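Local coordinates for protein LAO/AO transport system kinase (Escherichia coli, PDB 2P67) that belongs to the MeaB family of P-loop NTPases, with a core built on a parallel beta sheet as in G proteins, at residues A[200-205]-A[238-243]; A[83-88]-A[148-153]. All coordinates share one frame; numbering follows the deposited sequence. Where two conformers were deposited one is given.

Contact 1: A[200-205]-A[238-243]; sequences VINKDD and LTCSAL
Ile-201 and Thr-239 pair as parallel neighbours on strands 198-201 and 236-239: Ile-201 N bonds to Leu-238 O (2.9 Å) and Cys-240 N to Ile-201 O (3.1 Å). The pairing continues past Thr-239, since Asp-204 N, at the centre of an inverse gamma turn, donates to Cys-240 O at 3.0 Å. The end of Asn-202 swings toward 238-243, CG anti to the backbone N (chi1 -162°), and OD1 accepts Ala-242 N in the carbonyl plane (3.1 Å, N-H...O 160°). The same oxygen takes a weak bond from Lys-203 N, while ND2 bonds weakly to Thr-71 OG1. Cys-240 SG lies 3.4 Å from Asn-202 OD1 and also touches Val-200 CG1, with Phe-72 of helix 69-82 beside it. Two carboxylates receive hydroxyls from the other segment. Ser-241 OG donates to the anti lone pair of Asp-205 OD2 (2.9 Å), and a water donates to that same oxygen. Thr-239 OG1 reaches Asp-204 OD2 at 3.0 Å, also on the anti side but 23° out of the carboxylate plane, on the flank covered by helix 209-225. Lys-203 points its CB away from 238-243, and its extended chain ends on Gly-66 O in the probable P-loop. Asn-202 to Asp-205 read NKDD and Ser-241 to Leu-243 read SAL, consistent with the NKxD (G4) and SAK/SAL-type (G5) motifs that lie side by side at the nucleotide pocket of G proteins.

Contact 2: A[83-88]-A[148-153]; sequences EGLKVA and GYDVVI
Asp-150 meets Lys-86 by setting CG beside its own backbone N, anti to the carbonyl carbon (chi1 -67°), which carries OD2 to Lys-86 N. That bond is nearly straight (2.9 Å, N-H...O 168°) and uses the anti lone pair of OD2. The lysine chain bends at chi3 (-76°) and brings NZ above the carbonyl plane of Gly-148 O, at 3.1 Å. Lys-86 O is gripped twice, by Asp-150 N at 2.8 Å and Val-151 N at 3.2 Å. From here strands 87-92 and 151-157 run in parallel, two neighbours in the sheet of a P-loop NTPase core, each entered soon after a helix closed by a Schellman motif at Gly-84 or Gly-148. Ala-88 N bonds to Val-151 O, and Ile-153 N to Ala-88 O at 2.8 Å. On one face, against helix 69-82, Val-87 CG2, in one of two conformers, meets Val-151 CB and lies 3.8 Å from Ile-153 CD1. Leu-85 lays CD2 against Asp-150 CG at 3.7 Å, the two side chains crossing at about a right angle. On the other face Ala-88 CB makes a CH-pi contact over the Tyr-149 ring, 4.2 Å from its centroid; Leu-24 and Arg-21 of helix 21-32 also touch this tyrosine.

Both contacts belong to one seven-stranded parallel sheet, with centres 23 Å apart and nearest atoms about 12 Å apart, so they do not touch. Along the chain they come in series, both segments of contact 2 preceding those of contact 1. Contact 2 joins strands 87-92 and 151-157 where they begin; contact 1 joins the last two strands in sheet order, 198-201 and 236-239, toward their C-terminal ends. Strands 57-63 and 172-177 lie between the two pairs. Helix 69-82 packs against both, through Phe-72 at contact 1 and Phe-76 and Leu-80 at contact 2, so one helix runs from the loops of the probable nucleotide site to the beginnings of strands 87-92 and 151-157.

Contact 1: A[200-205]-A[238-243]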
ATOM      1  N   VAL A 200       1.469   2.268 -22.306  1.00 19.89           N
ATOM      2  CA  VAL A 200       1.672   2.142 -23.745  1.00 20.22           C
ATOM      3  C   VAL A 200       1.090   0.802 -24.217  1.00 21.93           C
ATOM      4  O   VAL A 200       1.363  -0.241 -23.623  1.00 20.89           O
ATOM      5  CB  VAL A 200       3.169   2.240 -24.138  1.00 20.61           C
ATOM      6  CG1 VAL A 200       3.343   1.885 -25.622  1.00 20.63           C
ATOM      7  CG2 VAL A 200       3.755   3.658 -23.843  1.00 18.69           C
ATOM      8  N   ILE A 201       0.277   0.838 -25.275  1.00 23.48           N
ATOM      9  CA  ILE A 201      -0.267  -0.387 -25.859  1.00 25.98           C
ATOM     10  C   ILE A 201       0.514  -0.625 -27.145  1.00 27.23           C
ATOM     11  O   ILE A 201       0.377   0.133 -28.110  1.00 25.39           O
ATOM     12  CB  ILE A 201      -1.804  -0.290 -26.164  1.00 26.20           C
ATOM     13  CG1 ILE A 201      -2.603   0.364 -25.005  1.00 27.95           C
ATOM     14  CG2 ILE A 201      -2.373  -1.667 -26.581  1.00 28.07           C
ATOM     15  CD1 ILE A 201      -2.692  -0.452 -23.678  1.00 26.36           C
ATOM     16  N   ASN A 202       1.377  -1.638 -27.141  1.00 29.81           N
ATOM     17  CA  ASN A 202       2.223  -1.927 -28.316  1.00 33.28           C
ATOM     18  C   ASN A 202       1.442  -2.814 -29.300  1.00 34.95           C
ATOM     19  O   ASN A 202       0.379  -3.342 -28.962  1.00 35.87           O
ATOM     20  CB  ASN A 202       3.545  -2.587 -27.868  1.00 33.61           C
ATOM     21  CG  ASN A 202       4.669  -2.534 -28.930  1.00 34.30           C
ATOM     22  OD1 ASN A 202       4.614  -1.801 -29.937  1.00 32.08           O
ATOM     23  ND2 ASN A 202       5.721  -3.325 -28.679  1.00 36.93           N
ATOM     24  N   LYS A 203       1.955  -2.931 -30.521  1.00 37.32           N
ATOM     25  CA  LYS A 203       1.391  -3.810 -31.571  1.00 39.34           C
ATOM     26  C   LYS A 203       0.095  -3.250 -32.129  1.00 40.21           C
ATOM     27  O   LYS A 203      -0.824  -4.002 -32.494  1.00 40.91           O
ATOM     28  CB  LYS A 203       1.226  -5.261 -31.095  1.00 39.49           C
ATOM     29  CG  LYS A 203       2.530  -5.894 -30.601  1.00 41.81           C
ATOM     30  CD  LYS A 203       2.345  -7.321 -30.116  1.00 43.31           C
ATOM     31  CE  LYS A 203       3.675  -7.866 -29.603  1.00 44.59           C
ATOM     32  NZ  LYS A 203       3.509  -9.144 -28.854  1.00 45.26           N
ATOM     33  N   ASP A 204       0.036  -1.924 -32.202  1.00 41.26           N
ATOM     34  CA  ASP A 204      -1.001  -1.222 -32.948  1.00 43.00           C
ATOM     35  C   ASP A 204      -0.637  -1.299 -34.429  1.00 44.10           C
ATOM     36  O   ASP A 204      -0.211  -0.314 -35.038  1.00 44.81           O
ATOM     37  CB  ASP A 204      -1.136   0.247 -32.502  1.00 42.76           C
ATOM     38  CG  ASP A 204      -2.427   0.895 -33.014  1.00 43.31           C
ATOM     39  OD1 ASP A 204      -3.234   0.171 -33.633  1.00 43.07           O
ATOM     40  OD2 ASP A 204      -2.634   2.114 -32.801  1.00 41.92           O
ATOM     41  N   ASP A 205      -0.796  -2.493 -34.991  1.00 45.55           N
ATOM     42  CA  ASP A 205      -0.398  -2.776 -36.368  1.00 46.56           C
ATOM     43  C   ASP A 205      -1.258  -3.900 -36.934  1.00 46.77           C
ATOM     44  O   ASP A 205      -1.945  -4.608 -36.180  1.00 46.64           O
ATOM     45  CB  ASP A 205       1.104  -3.136 -36.442  1.00 47.03           C
ATOM     46  CG  ASP A 205       1.477  -4.345 -35.580  1.00 48.10           C
ATOM     47  OD1 ASP A 205       0.749  -5.362 -35.609  1.00 50.41           O
ATOM     48  OD2 ASP A 205       2.515  -4.286 -34.875  1.00 49.71           O
ATOM     49  N   LEU A 238      -0.890   5.885 -24.481  1.00 20.41           N
ATOM     50  CA  LEU A 238      -0.537   5.999 -25.896  0.50 21.63           C
ATOM     51  C   LEU A 238      -0.458   4.621 -26.542  1.00 21.96           C
ATOM     52  O   LEU A 238      -0.365   3.623 -25.856  1.00 22.48           O
ATOM     53  CB  LEU A 238       0.786   6.754 -26.069  0.50 21.66           C
ATOM     54  CG  LEU A 238       0.856   8.174 -25.488  0.50 22.83           C
ATOM     55  CD1 LEU A 238       2.165   8.856 -25.836  0.50 23.63           C
ATOM     56  CD2 LEU A 238      -0.317   9.016 -25.963  0.50 25.06           C
ATOM     57  N   THR A 239      -0.526   4.578 -27.870  1.00 22.46           N
ATOM     58  CA  THR A 239      -0.326   3.328 -28.588  1.00 23.56           C
ATOM     59  C   THR A 239       0.835   3.504 -29.562  1.00 24.09           C
ATOM     60  O   THR A 239       1.172   4.636 -29.965  1.00 23.34           O
ATOM     61  CB  THR A 239      -1.571   2.901 -29.403  1.00 24.81           C
ATOM     62  OG1 THR A 239      -1.720   3.803 -30.508  1.00 26.01           O
ATOM     63  CG2 THR A 239      -2.866   2.858 -28.524  1.00 24.20           C
ATOM     64  N   CYS A 240       1.436   2.379 -29.949  1.00 25.20           N
ATOM     65  CA  CYS A 240       2.550   2.396 -30.897  1.00 26.41           C
ATOM     66  C   CYS A 240       2.636   1.085 -31.650  1.00 27.54           C
ATOM     67  O   CYS A 240       1.982   0.112 -31.295  1.00 27.35           O
ATOM     68  CB  CYS A 240       3.884   2.704 -30.197  1.00 26.63           C
ATOM     69  SG  CYS A 240       4.441   1.487 -28.980  1.00 27.20           S
ATOM     70  N   SER A 241       3.416   1.080 -32.729  1.00 29.23           N
ATOM     71  CA  SER A 241       3.870  -0.169 -33.327  1.00 31.29           C
ATOM     72  C   SER A 241       5.382  -0.107 -33.372  1.00 32.22           C
ATOM     73  O   SER A 241       5.936   0.581 -34.225  1.00 31.97           O
ATOM     74  CB  SER A 241       3.331  -0.352 -34.751  1.00 31.71           C
ATOM     75  OG  SER A 241       3.712  -1.632 -35.246  1.00 33.69           O
ATOM     76  N   ALA A 242       6.043  -0.798 -32.446  1.00 34.01           N
ATOM     77  CA  ALA A 242       7.509  -0.811 -32.426  1.00 36.57           C
ATOM     78  C   ALA A 242       8.041  -1.307 -33.773  1.00 38.01           C
ATOM     79  O   ALA A 242       8.885  -0.664 -34.381  1.00 38.79           O
ATOM     80  CB  ALA A 242       8.030  -1.686 -31.299  1.00 36.06           C
ATOM     81  N   LEU A 243       7.504  -2.427 -34.246  1.00 39.83           N
ATOM     82  CA  LEU A 243       8.015  -3.063 -35.470  1.00 41.67           C
ATOM     83  C   LEU A 243       7.753  -2.296 -36.770  1.00 42.11           C
ATOM     84  O   LEU A 243       8.418  -2.556 -37.777  1.00 42.91           O
ATOM     85  CB  LEU A 243       7.586  -4.537 -35.562  1.00 41.92           C
ATOM     86  CG  LEU A 243       8.353  -5.530 -34.657  1.00 43.57           C
ATOM     87  CD1 LEU A 243       8.065  -6.966 -35.066  1.00 44.48           C
ATOM     88  CD2 LEU A 243       9.883  -5.281 -34.637  1.00 44.04           C
TER
HETATM   89  O   HOH W   1       4.840  -3.776 -32.805  1.00 44.07           O

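Contact 2: A[83-88]-A[148-153]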
ATOM      1  N   GLU A  83      18.726  10.877 -31.376  1.00 34.57           N
ATOM      2  CA  GLU A  83      18.671  12.221 -30.785  1.00 35.18           C
ATOM      3  C   GLU A  83      20.037  12.661 -30.252  1.00 34.30           C
ATOM      4  O   GLU A  83      20.165  13.749 -29.691  1.00 35.12           O
ATOM      5  CB  GLU A  83      17.648  12.291 -29.640  1.00 35.62           C
ATOM      6  CG  GLU A  83      16.172  12.121 -30.050  1.00 39.80           C
ATOM      7  CD  GLU A  83      15.599  13.329 -30.783  1.00 44.39           C
ATOM      8  OE1 GLU A  83      15.833  14.482 -30.351  1.00 46.10           O
ATOM      9  OE2 GLU A  83      14.899  13.116 -31.796  1.00 47.09           O
ATOM     10  N   GLY A  84      21.039  11.798 -30.398  1.00 33.59           N
ATOM     11  CA  GLY A  84      22.391  12.058 -29.898  1.00 32.24           C
ATOM     12  C   GLY A  84      22.575  11.796 -28.406  1.00 31.75           C
ATOM     13  O   GLY A  84      23.479  12.365 -27.786  1.00 31.34           O
ATOM     14  N   LEU A  85      21.723  10.948 -27.817  1.00 29.83           N
ATOM     15  CA  LEU A  85      21.836  10.638 -26.385  1.00 28.60           C
ATOM     16  C   LEU A  85      22.529   9.288 -26.146  1.00 27.54           C
ATOM     17  O   LEU A  85      22.530   8.413 -27.014  1.00 27.16           O
ATOM     18  CB  LEU A  85      20.451  10.654 -25.699  1.00 28.47           C
ATOM     19  CG  LEU A  85      19.648  11.969 -25.743  1.00 29.28           C
ATOM     20  CD1 LEU A  85      18.182  11.731 -25.365  1.00 30.79           C
ATOM     21  CD2 LEU A  85      20.282  13.036 -24.861  1.00 31.00           C
ATOM     22  N   LYS A  86      23.109   9.143 -24.960  1.00 26.55           N
ATOM     23  CA  LYS A  86      23.716   7.902 -24.508  1.00 25.37           C
ATOM     24  C   LYS A  86      22.703   7.238 -23.571  1.00 24.24           C
ATOM     25  O   LYS A  86      22.255   7.866 -22.591  1.00 24.00           O
ATOM     26  CB  LYS A  86      25.033   8.189 -23.766  1.00 25.95           C
ATOM     27  CG  LYS A  86      26.130   8.801 -24.676  1.00 27.88           C
ATOM     28  CD  LYS A  86      27.325   9.328 -23.859  1.00 34.37           C
ATOM     29  CE  LYS A  86      27.004  10.666 -23.167  1.00 36.71           C
ATOM     30  NZ  LYS A  86      28.146  11.194 -22.344  1.00 40.76           N
ATOM     31  N   VAL A  87      22.326   5.997 -23.883  0.50 23.50           N
ATOM     32  CA  VAL A  87      21.316   5.275 -23.097  0.50 22.72           C
ATOM     33  C   VAL A  87      21.821   3.923 -22.583  0.50 22.12           C
ATOM     34  O   VAL A  87      22.403   3.129 -23.336  0.50 21.87           O
ATOM     35  CB  VAL A  87      19.952   5.126 -23.867  0.50 22.60           C
ATOM     36  CG1 VAL A  87      20.112   4.303 -25.131  0.50 22.86           C
ATOM     37  CG2 VAL A  87      18.858   4.537 -22.972  0.50 22.13           C
ATOM     38  N   ALA A  88      21.594   3.683 -21.294  1.00 21.29           N
ATOM     39  CA  ALA A  88      21.957   2.430 -20.631  1.00 20.85           C
ATOM     40  C   ALA A  88      20.658   1.712 -20.291  1.00 21.81           C
ATOM     41  O   ALA A  88      19.653   2.366 -19.941  1.00 21.20           O
ATOM     42  CB  ALA A  88      22.748   2.702 -19.350  1.00 20.98           C
ATOM     43  N   GLY A 148      28.128   9.029 -17.236  1.00 24.12           N
ATOM     44  CA  GLY A 148      27.679  10.109 -18.098  1.00 24.23           C
ATOM     45  C   GLY A 148      26.543   9.753 -19.034  1.00 23.98           C
ATOM     46  O   GLY A 148      26.299  10.473 -20.003  1.00 23.94           O
ATOM     47  N   TYR A 149      25.854   8.633 -18.778  1.00 22.96           N
ATOM     48  CA  TYR A 149      24.672   8.300 -19.563  1.00 22.82           C
ATOM     49  C   TYR A 149      23.580   9.370 -19.401  1.00 22.77           C
ATOM     50  O   TYR A 149      23.384   9.898 -18.321  1.00 22.95           O
ATOM     51  CB  TYR A 149      24.181   6.854 -19.260  1.00 22.85           C
ATOM     52  CG  TYR A 149      25.132   5.899 -19.919  1.00 22.89           C
ATOM     53  CD1 TYR A 149      24.894   5.452 -21.213  1.00 24.04           C
ATOM     54  CD2 TYR A 149      26.321   5.526 -19.297  1.00 24.55           C
ATOM     55  CE1 TYR A 149      25.783   4.630 -21.869  1.00 24.95           C
ATOM     56  CE2 TYR A 149      27.243   4.701 -19.958  1.00 25.49           C
ATOM     57  CZ  TYR A 149      26.951   4.258 -21.243  1.00 26.03           C
ATOM     58  OH  TYR A 149      27.823   3.462 -21.944  1.00 25.02           O
ATOM     59  N   ASP A 150      22.896   9.688 -20.496  1.00 22.44           N
ATOM     60  CA  ASP A 150      21.842  10.683 -20.506  1.00 22.15           C
ATOM     61  C   ASP A 150      20.533  10.119 -19.970  1.00 21.90           C
ATOM     62  O   ASP A 150      19.774  10.817 -19.266  1.00 20.97           O
ATOM     63  CB  ASP A 150      21.631  11.186 -21.920  1.00 22.45           C
ATOM     64  CG  ASP A 150      22.831  11.970 -22.436  1.00 24.49           C
ATOM     65  OD1 ASP A 150      23.111  13.057 -21.897  1.00 26.14           O
ATOM     66  OD2 ASP A 150      23.502  11.473 -23.340  1.00 26.32           O
ATOM     67  N   VAL A 151      20.289   8.853 -20.309  1.00 20.71           N
ATOM     68  CA  VAL A 151      19.063   8.154 -19.925  1.00 20.85           C
ATOM     69  C   VAL A 151      19.471   6.763 -19.460  1.00 20.23           C
ATOM     70  O   VAL A 151      20.247   6.083 -20.147  1.00 21.16           O
ATOM     71  CB  VAL A 151      18.113   7.985 -21.133  1.00 20.71           C
ATOM     72  CG1 VAL A 151      16.830   7.203 -20.731  1.00 20.57           C
ATOM     73  CG2 VAL A 151      17.741   9.353 -21.725  1.00 20.74           C
ATOM     74  N   VAL A 152      18.987   6.369 -18.290  1.00 19.92           N
ATOM     75  CA  VAL A 152      19.113   4.987 -17.819  0.50 19.70           C
ATOM     76  C   VAL A 152      17.725   4.385 -17.701  1.00 19.55           C
ATOM     77  O   VAL A 152      16.853   4.965 -17.041  1.00 20.19           O
ATOM     78  CB  VAL A 152      19.776   4.875 -16.420  0.50 19.63           C
ATOM     79  CG1 VAL A 152      20.078   3.402 -16.097  0.50 18.20           C
ATOM     80  CG2 VAL A 152      21.042   5.705 -16.357  0.50 21.47           C
ATOM     81  N   ILE A 153      17.540   3.223 -18.324  1.00 19.62           N
ATOM     82  CA  ILE A 153      16.258   2.520 -18.324  1.00 19.51           C
ATOM     83  C   ILE A 153      16.388   1.243 -17.527  1.00 19.78           C
ATOM     84  O   ILE A 153      17.234   0.393 -17.848  1.00 20.25           O
ATOM     85  CB  ILE A 153      15.822   2.158 -19.757  1.00 19.93           C
ATOM     86  CG1 ILE A 153      15.723   3.423 -20.623  1.00 20.73           C
ATOM     87  CG2 ILE A 153      14.468   1.413 -19.745  1.00 20.08           C
ATOM     88  CD1 ILE A 153      15.399   3.140 -22.080  1.00 20.49           C
TER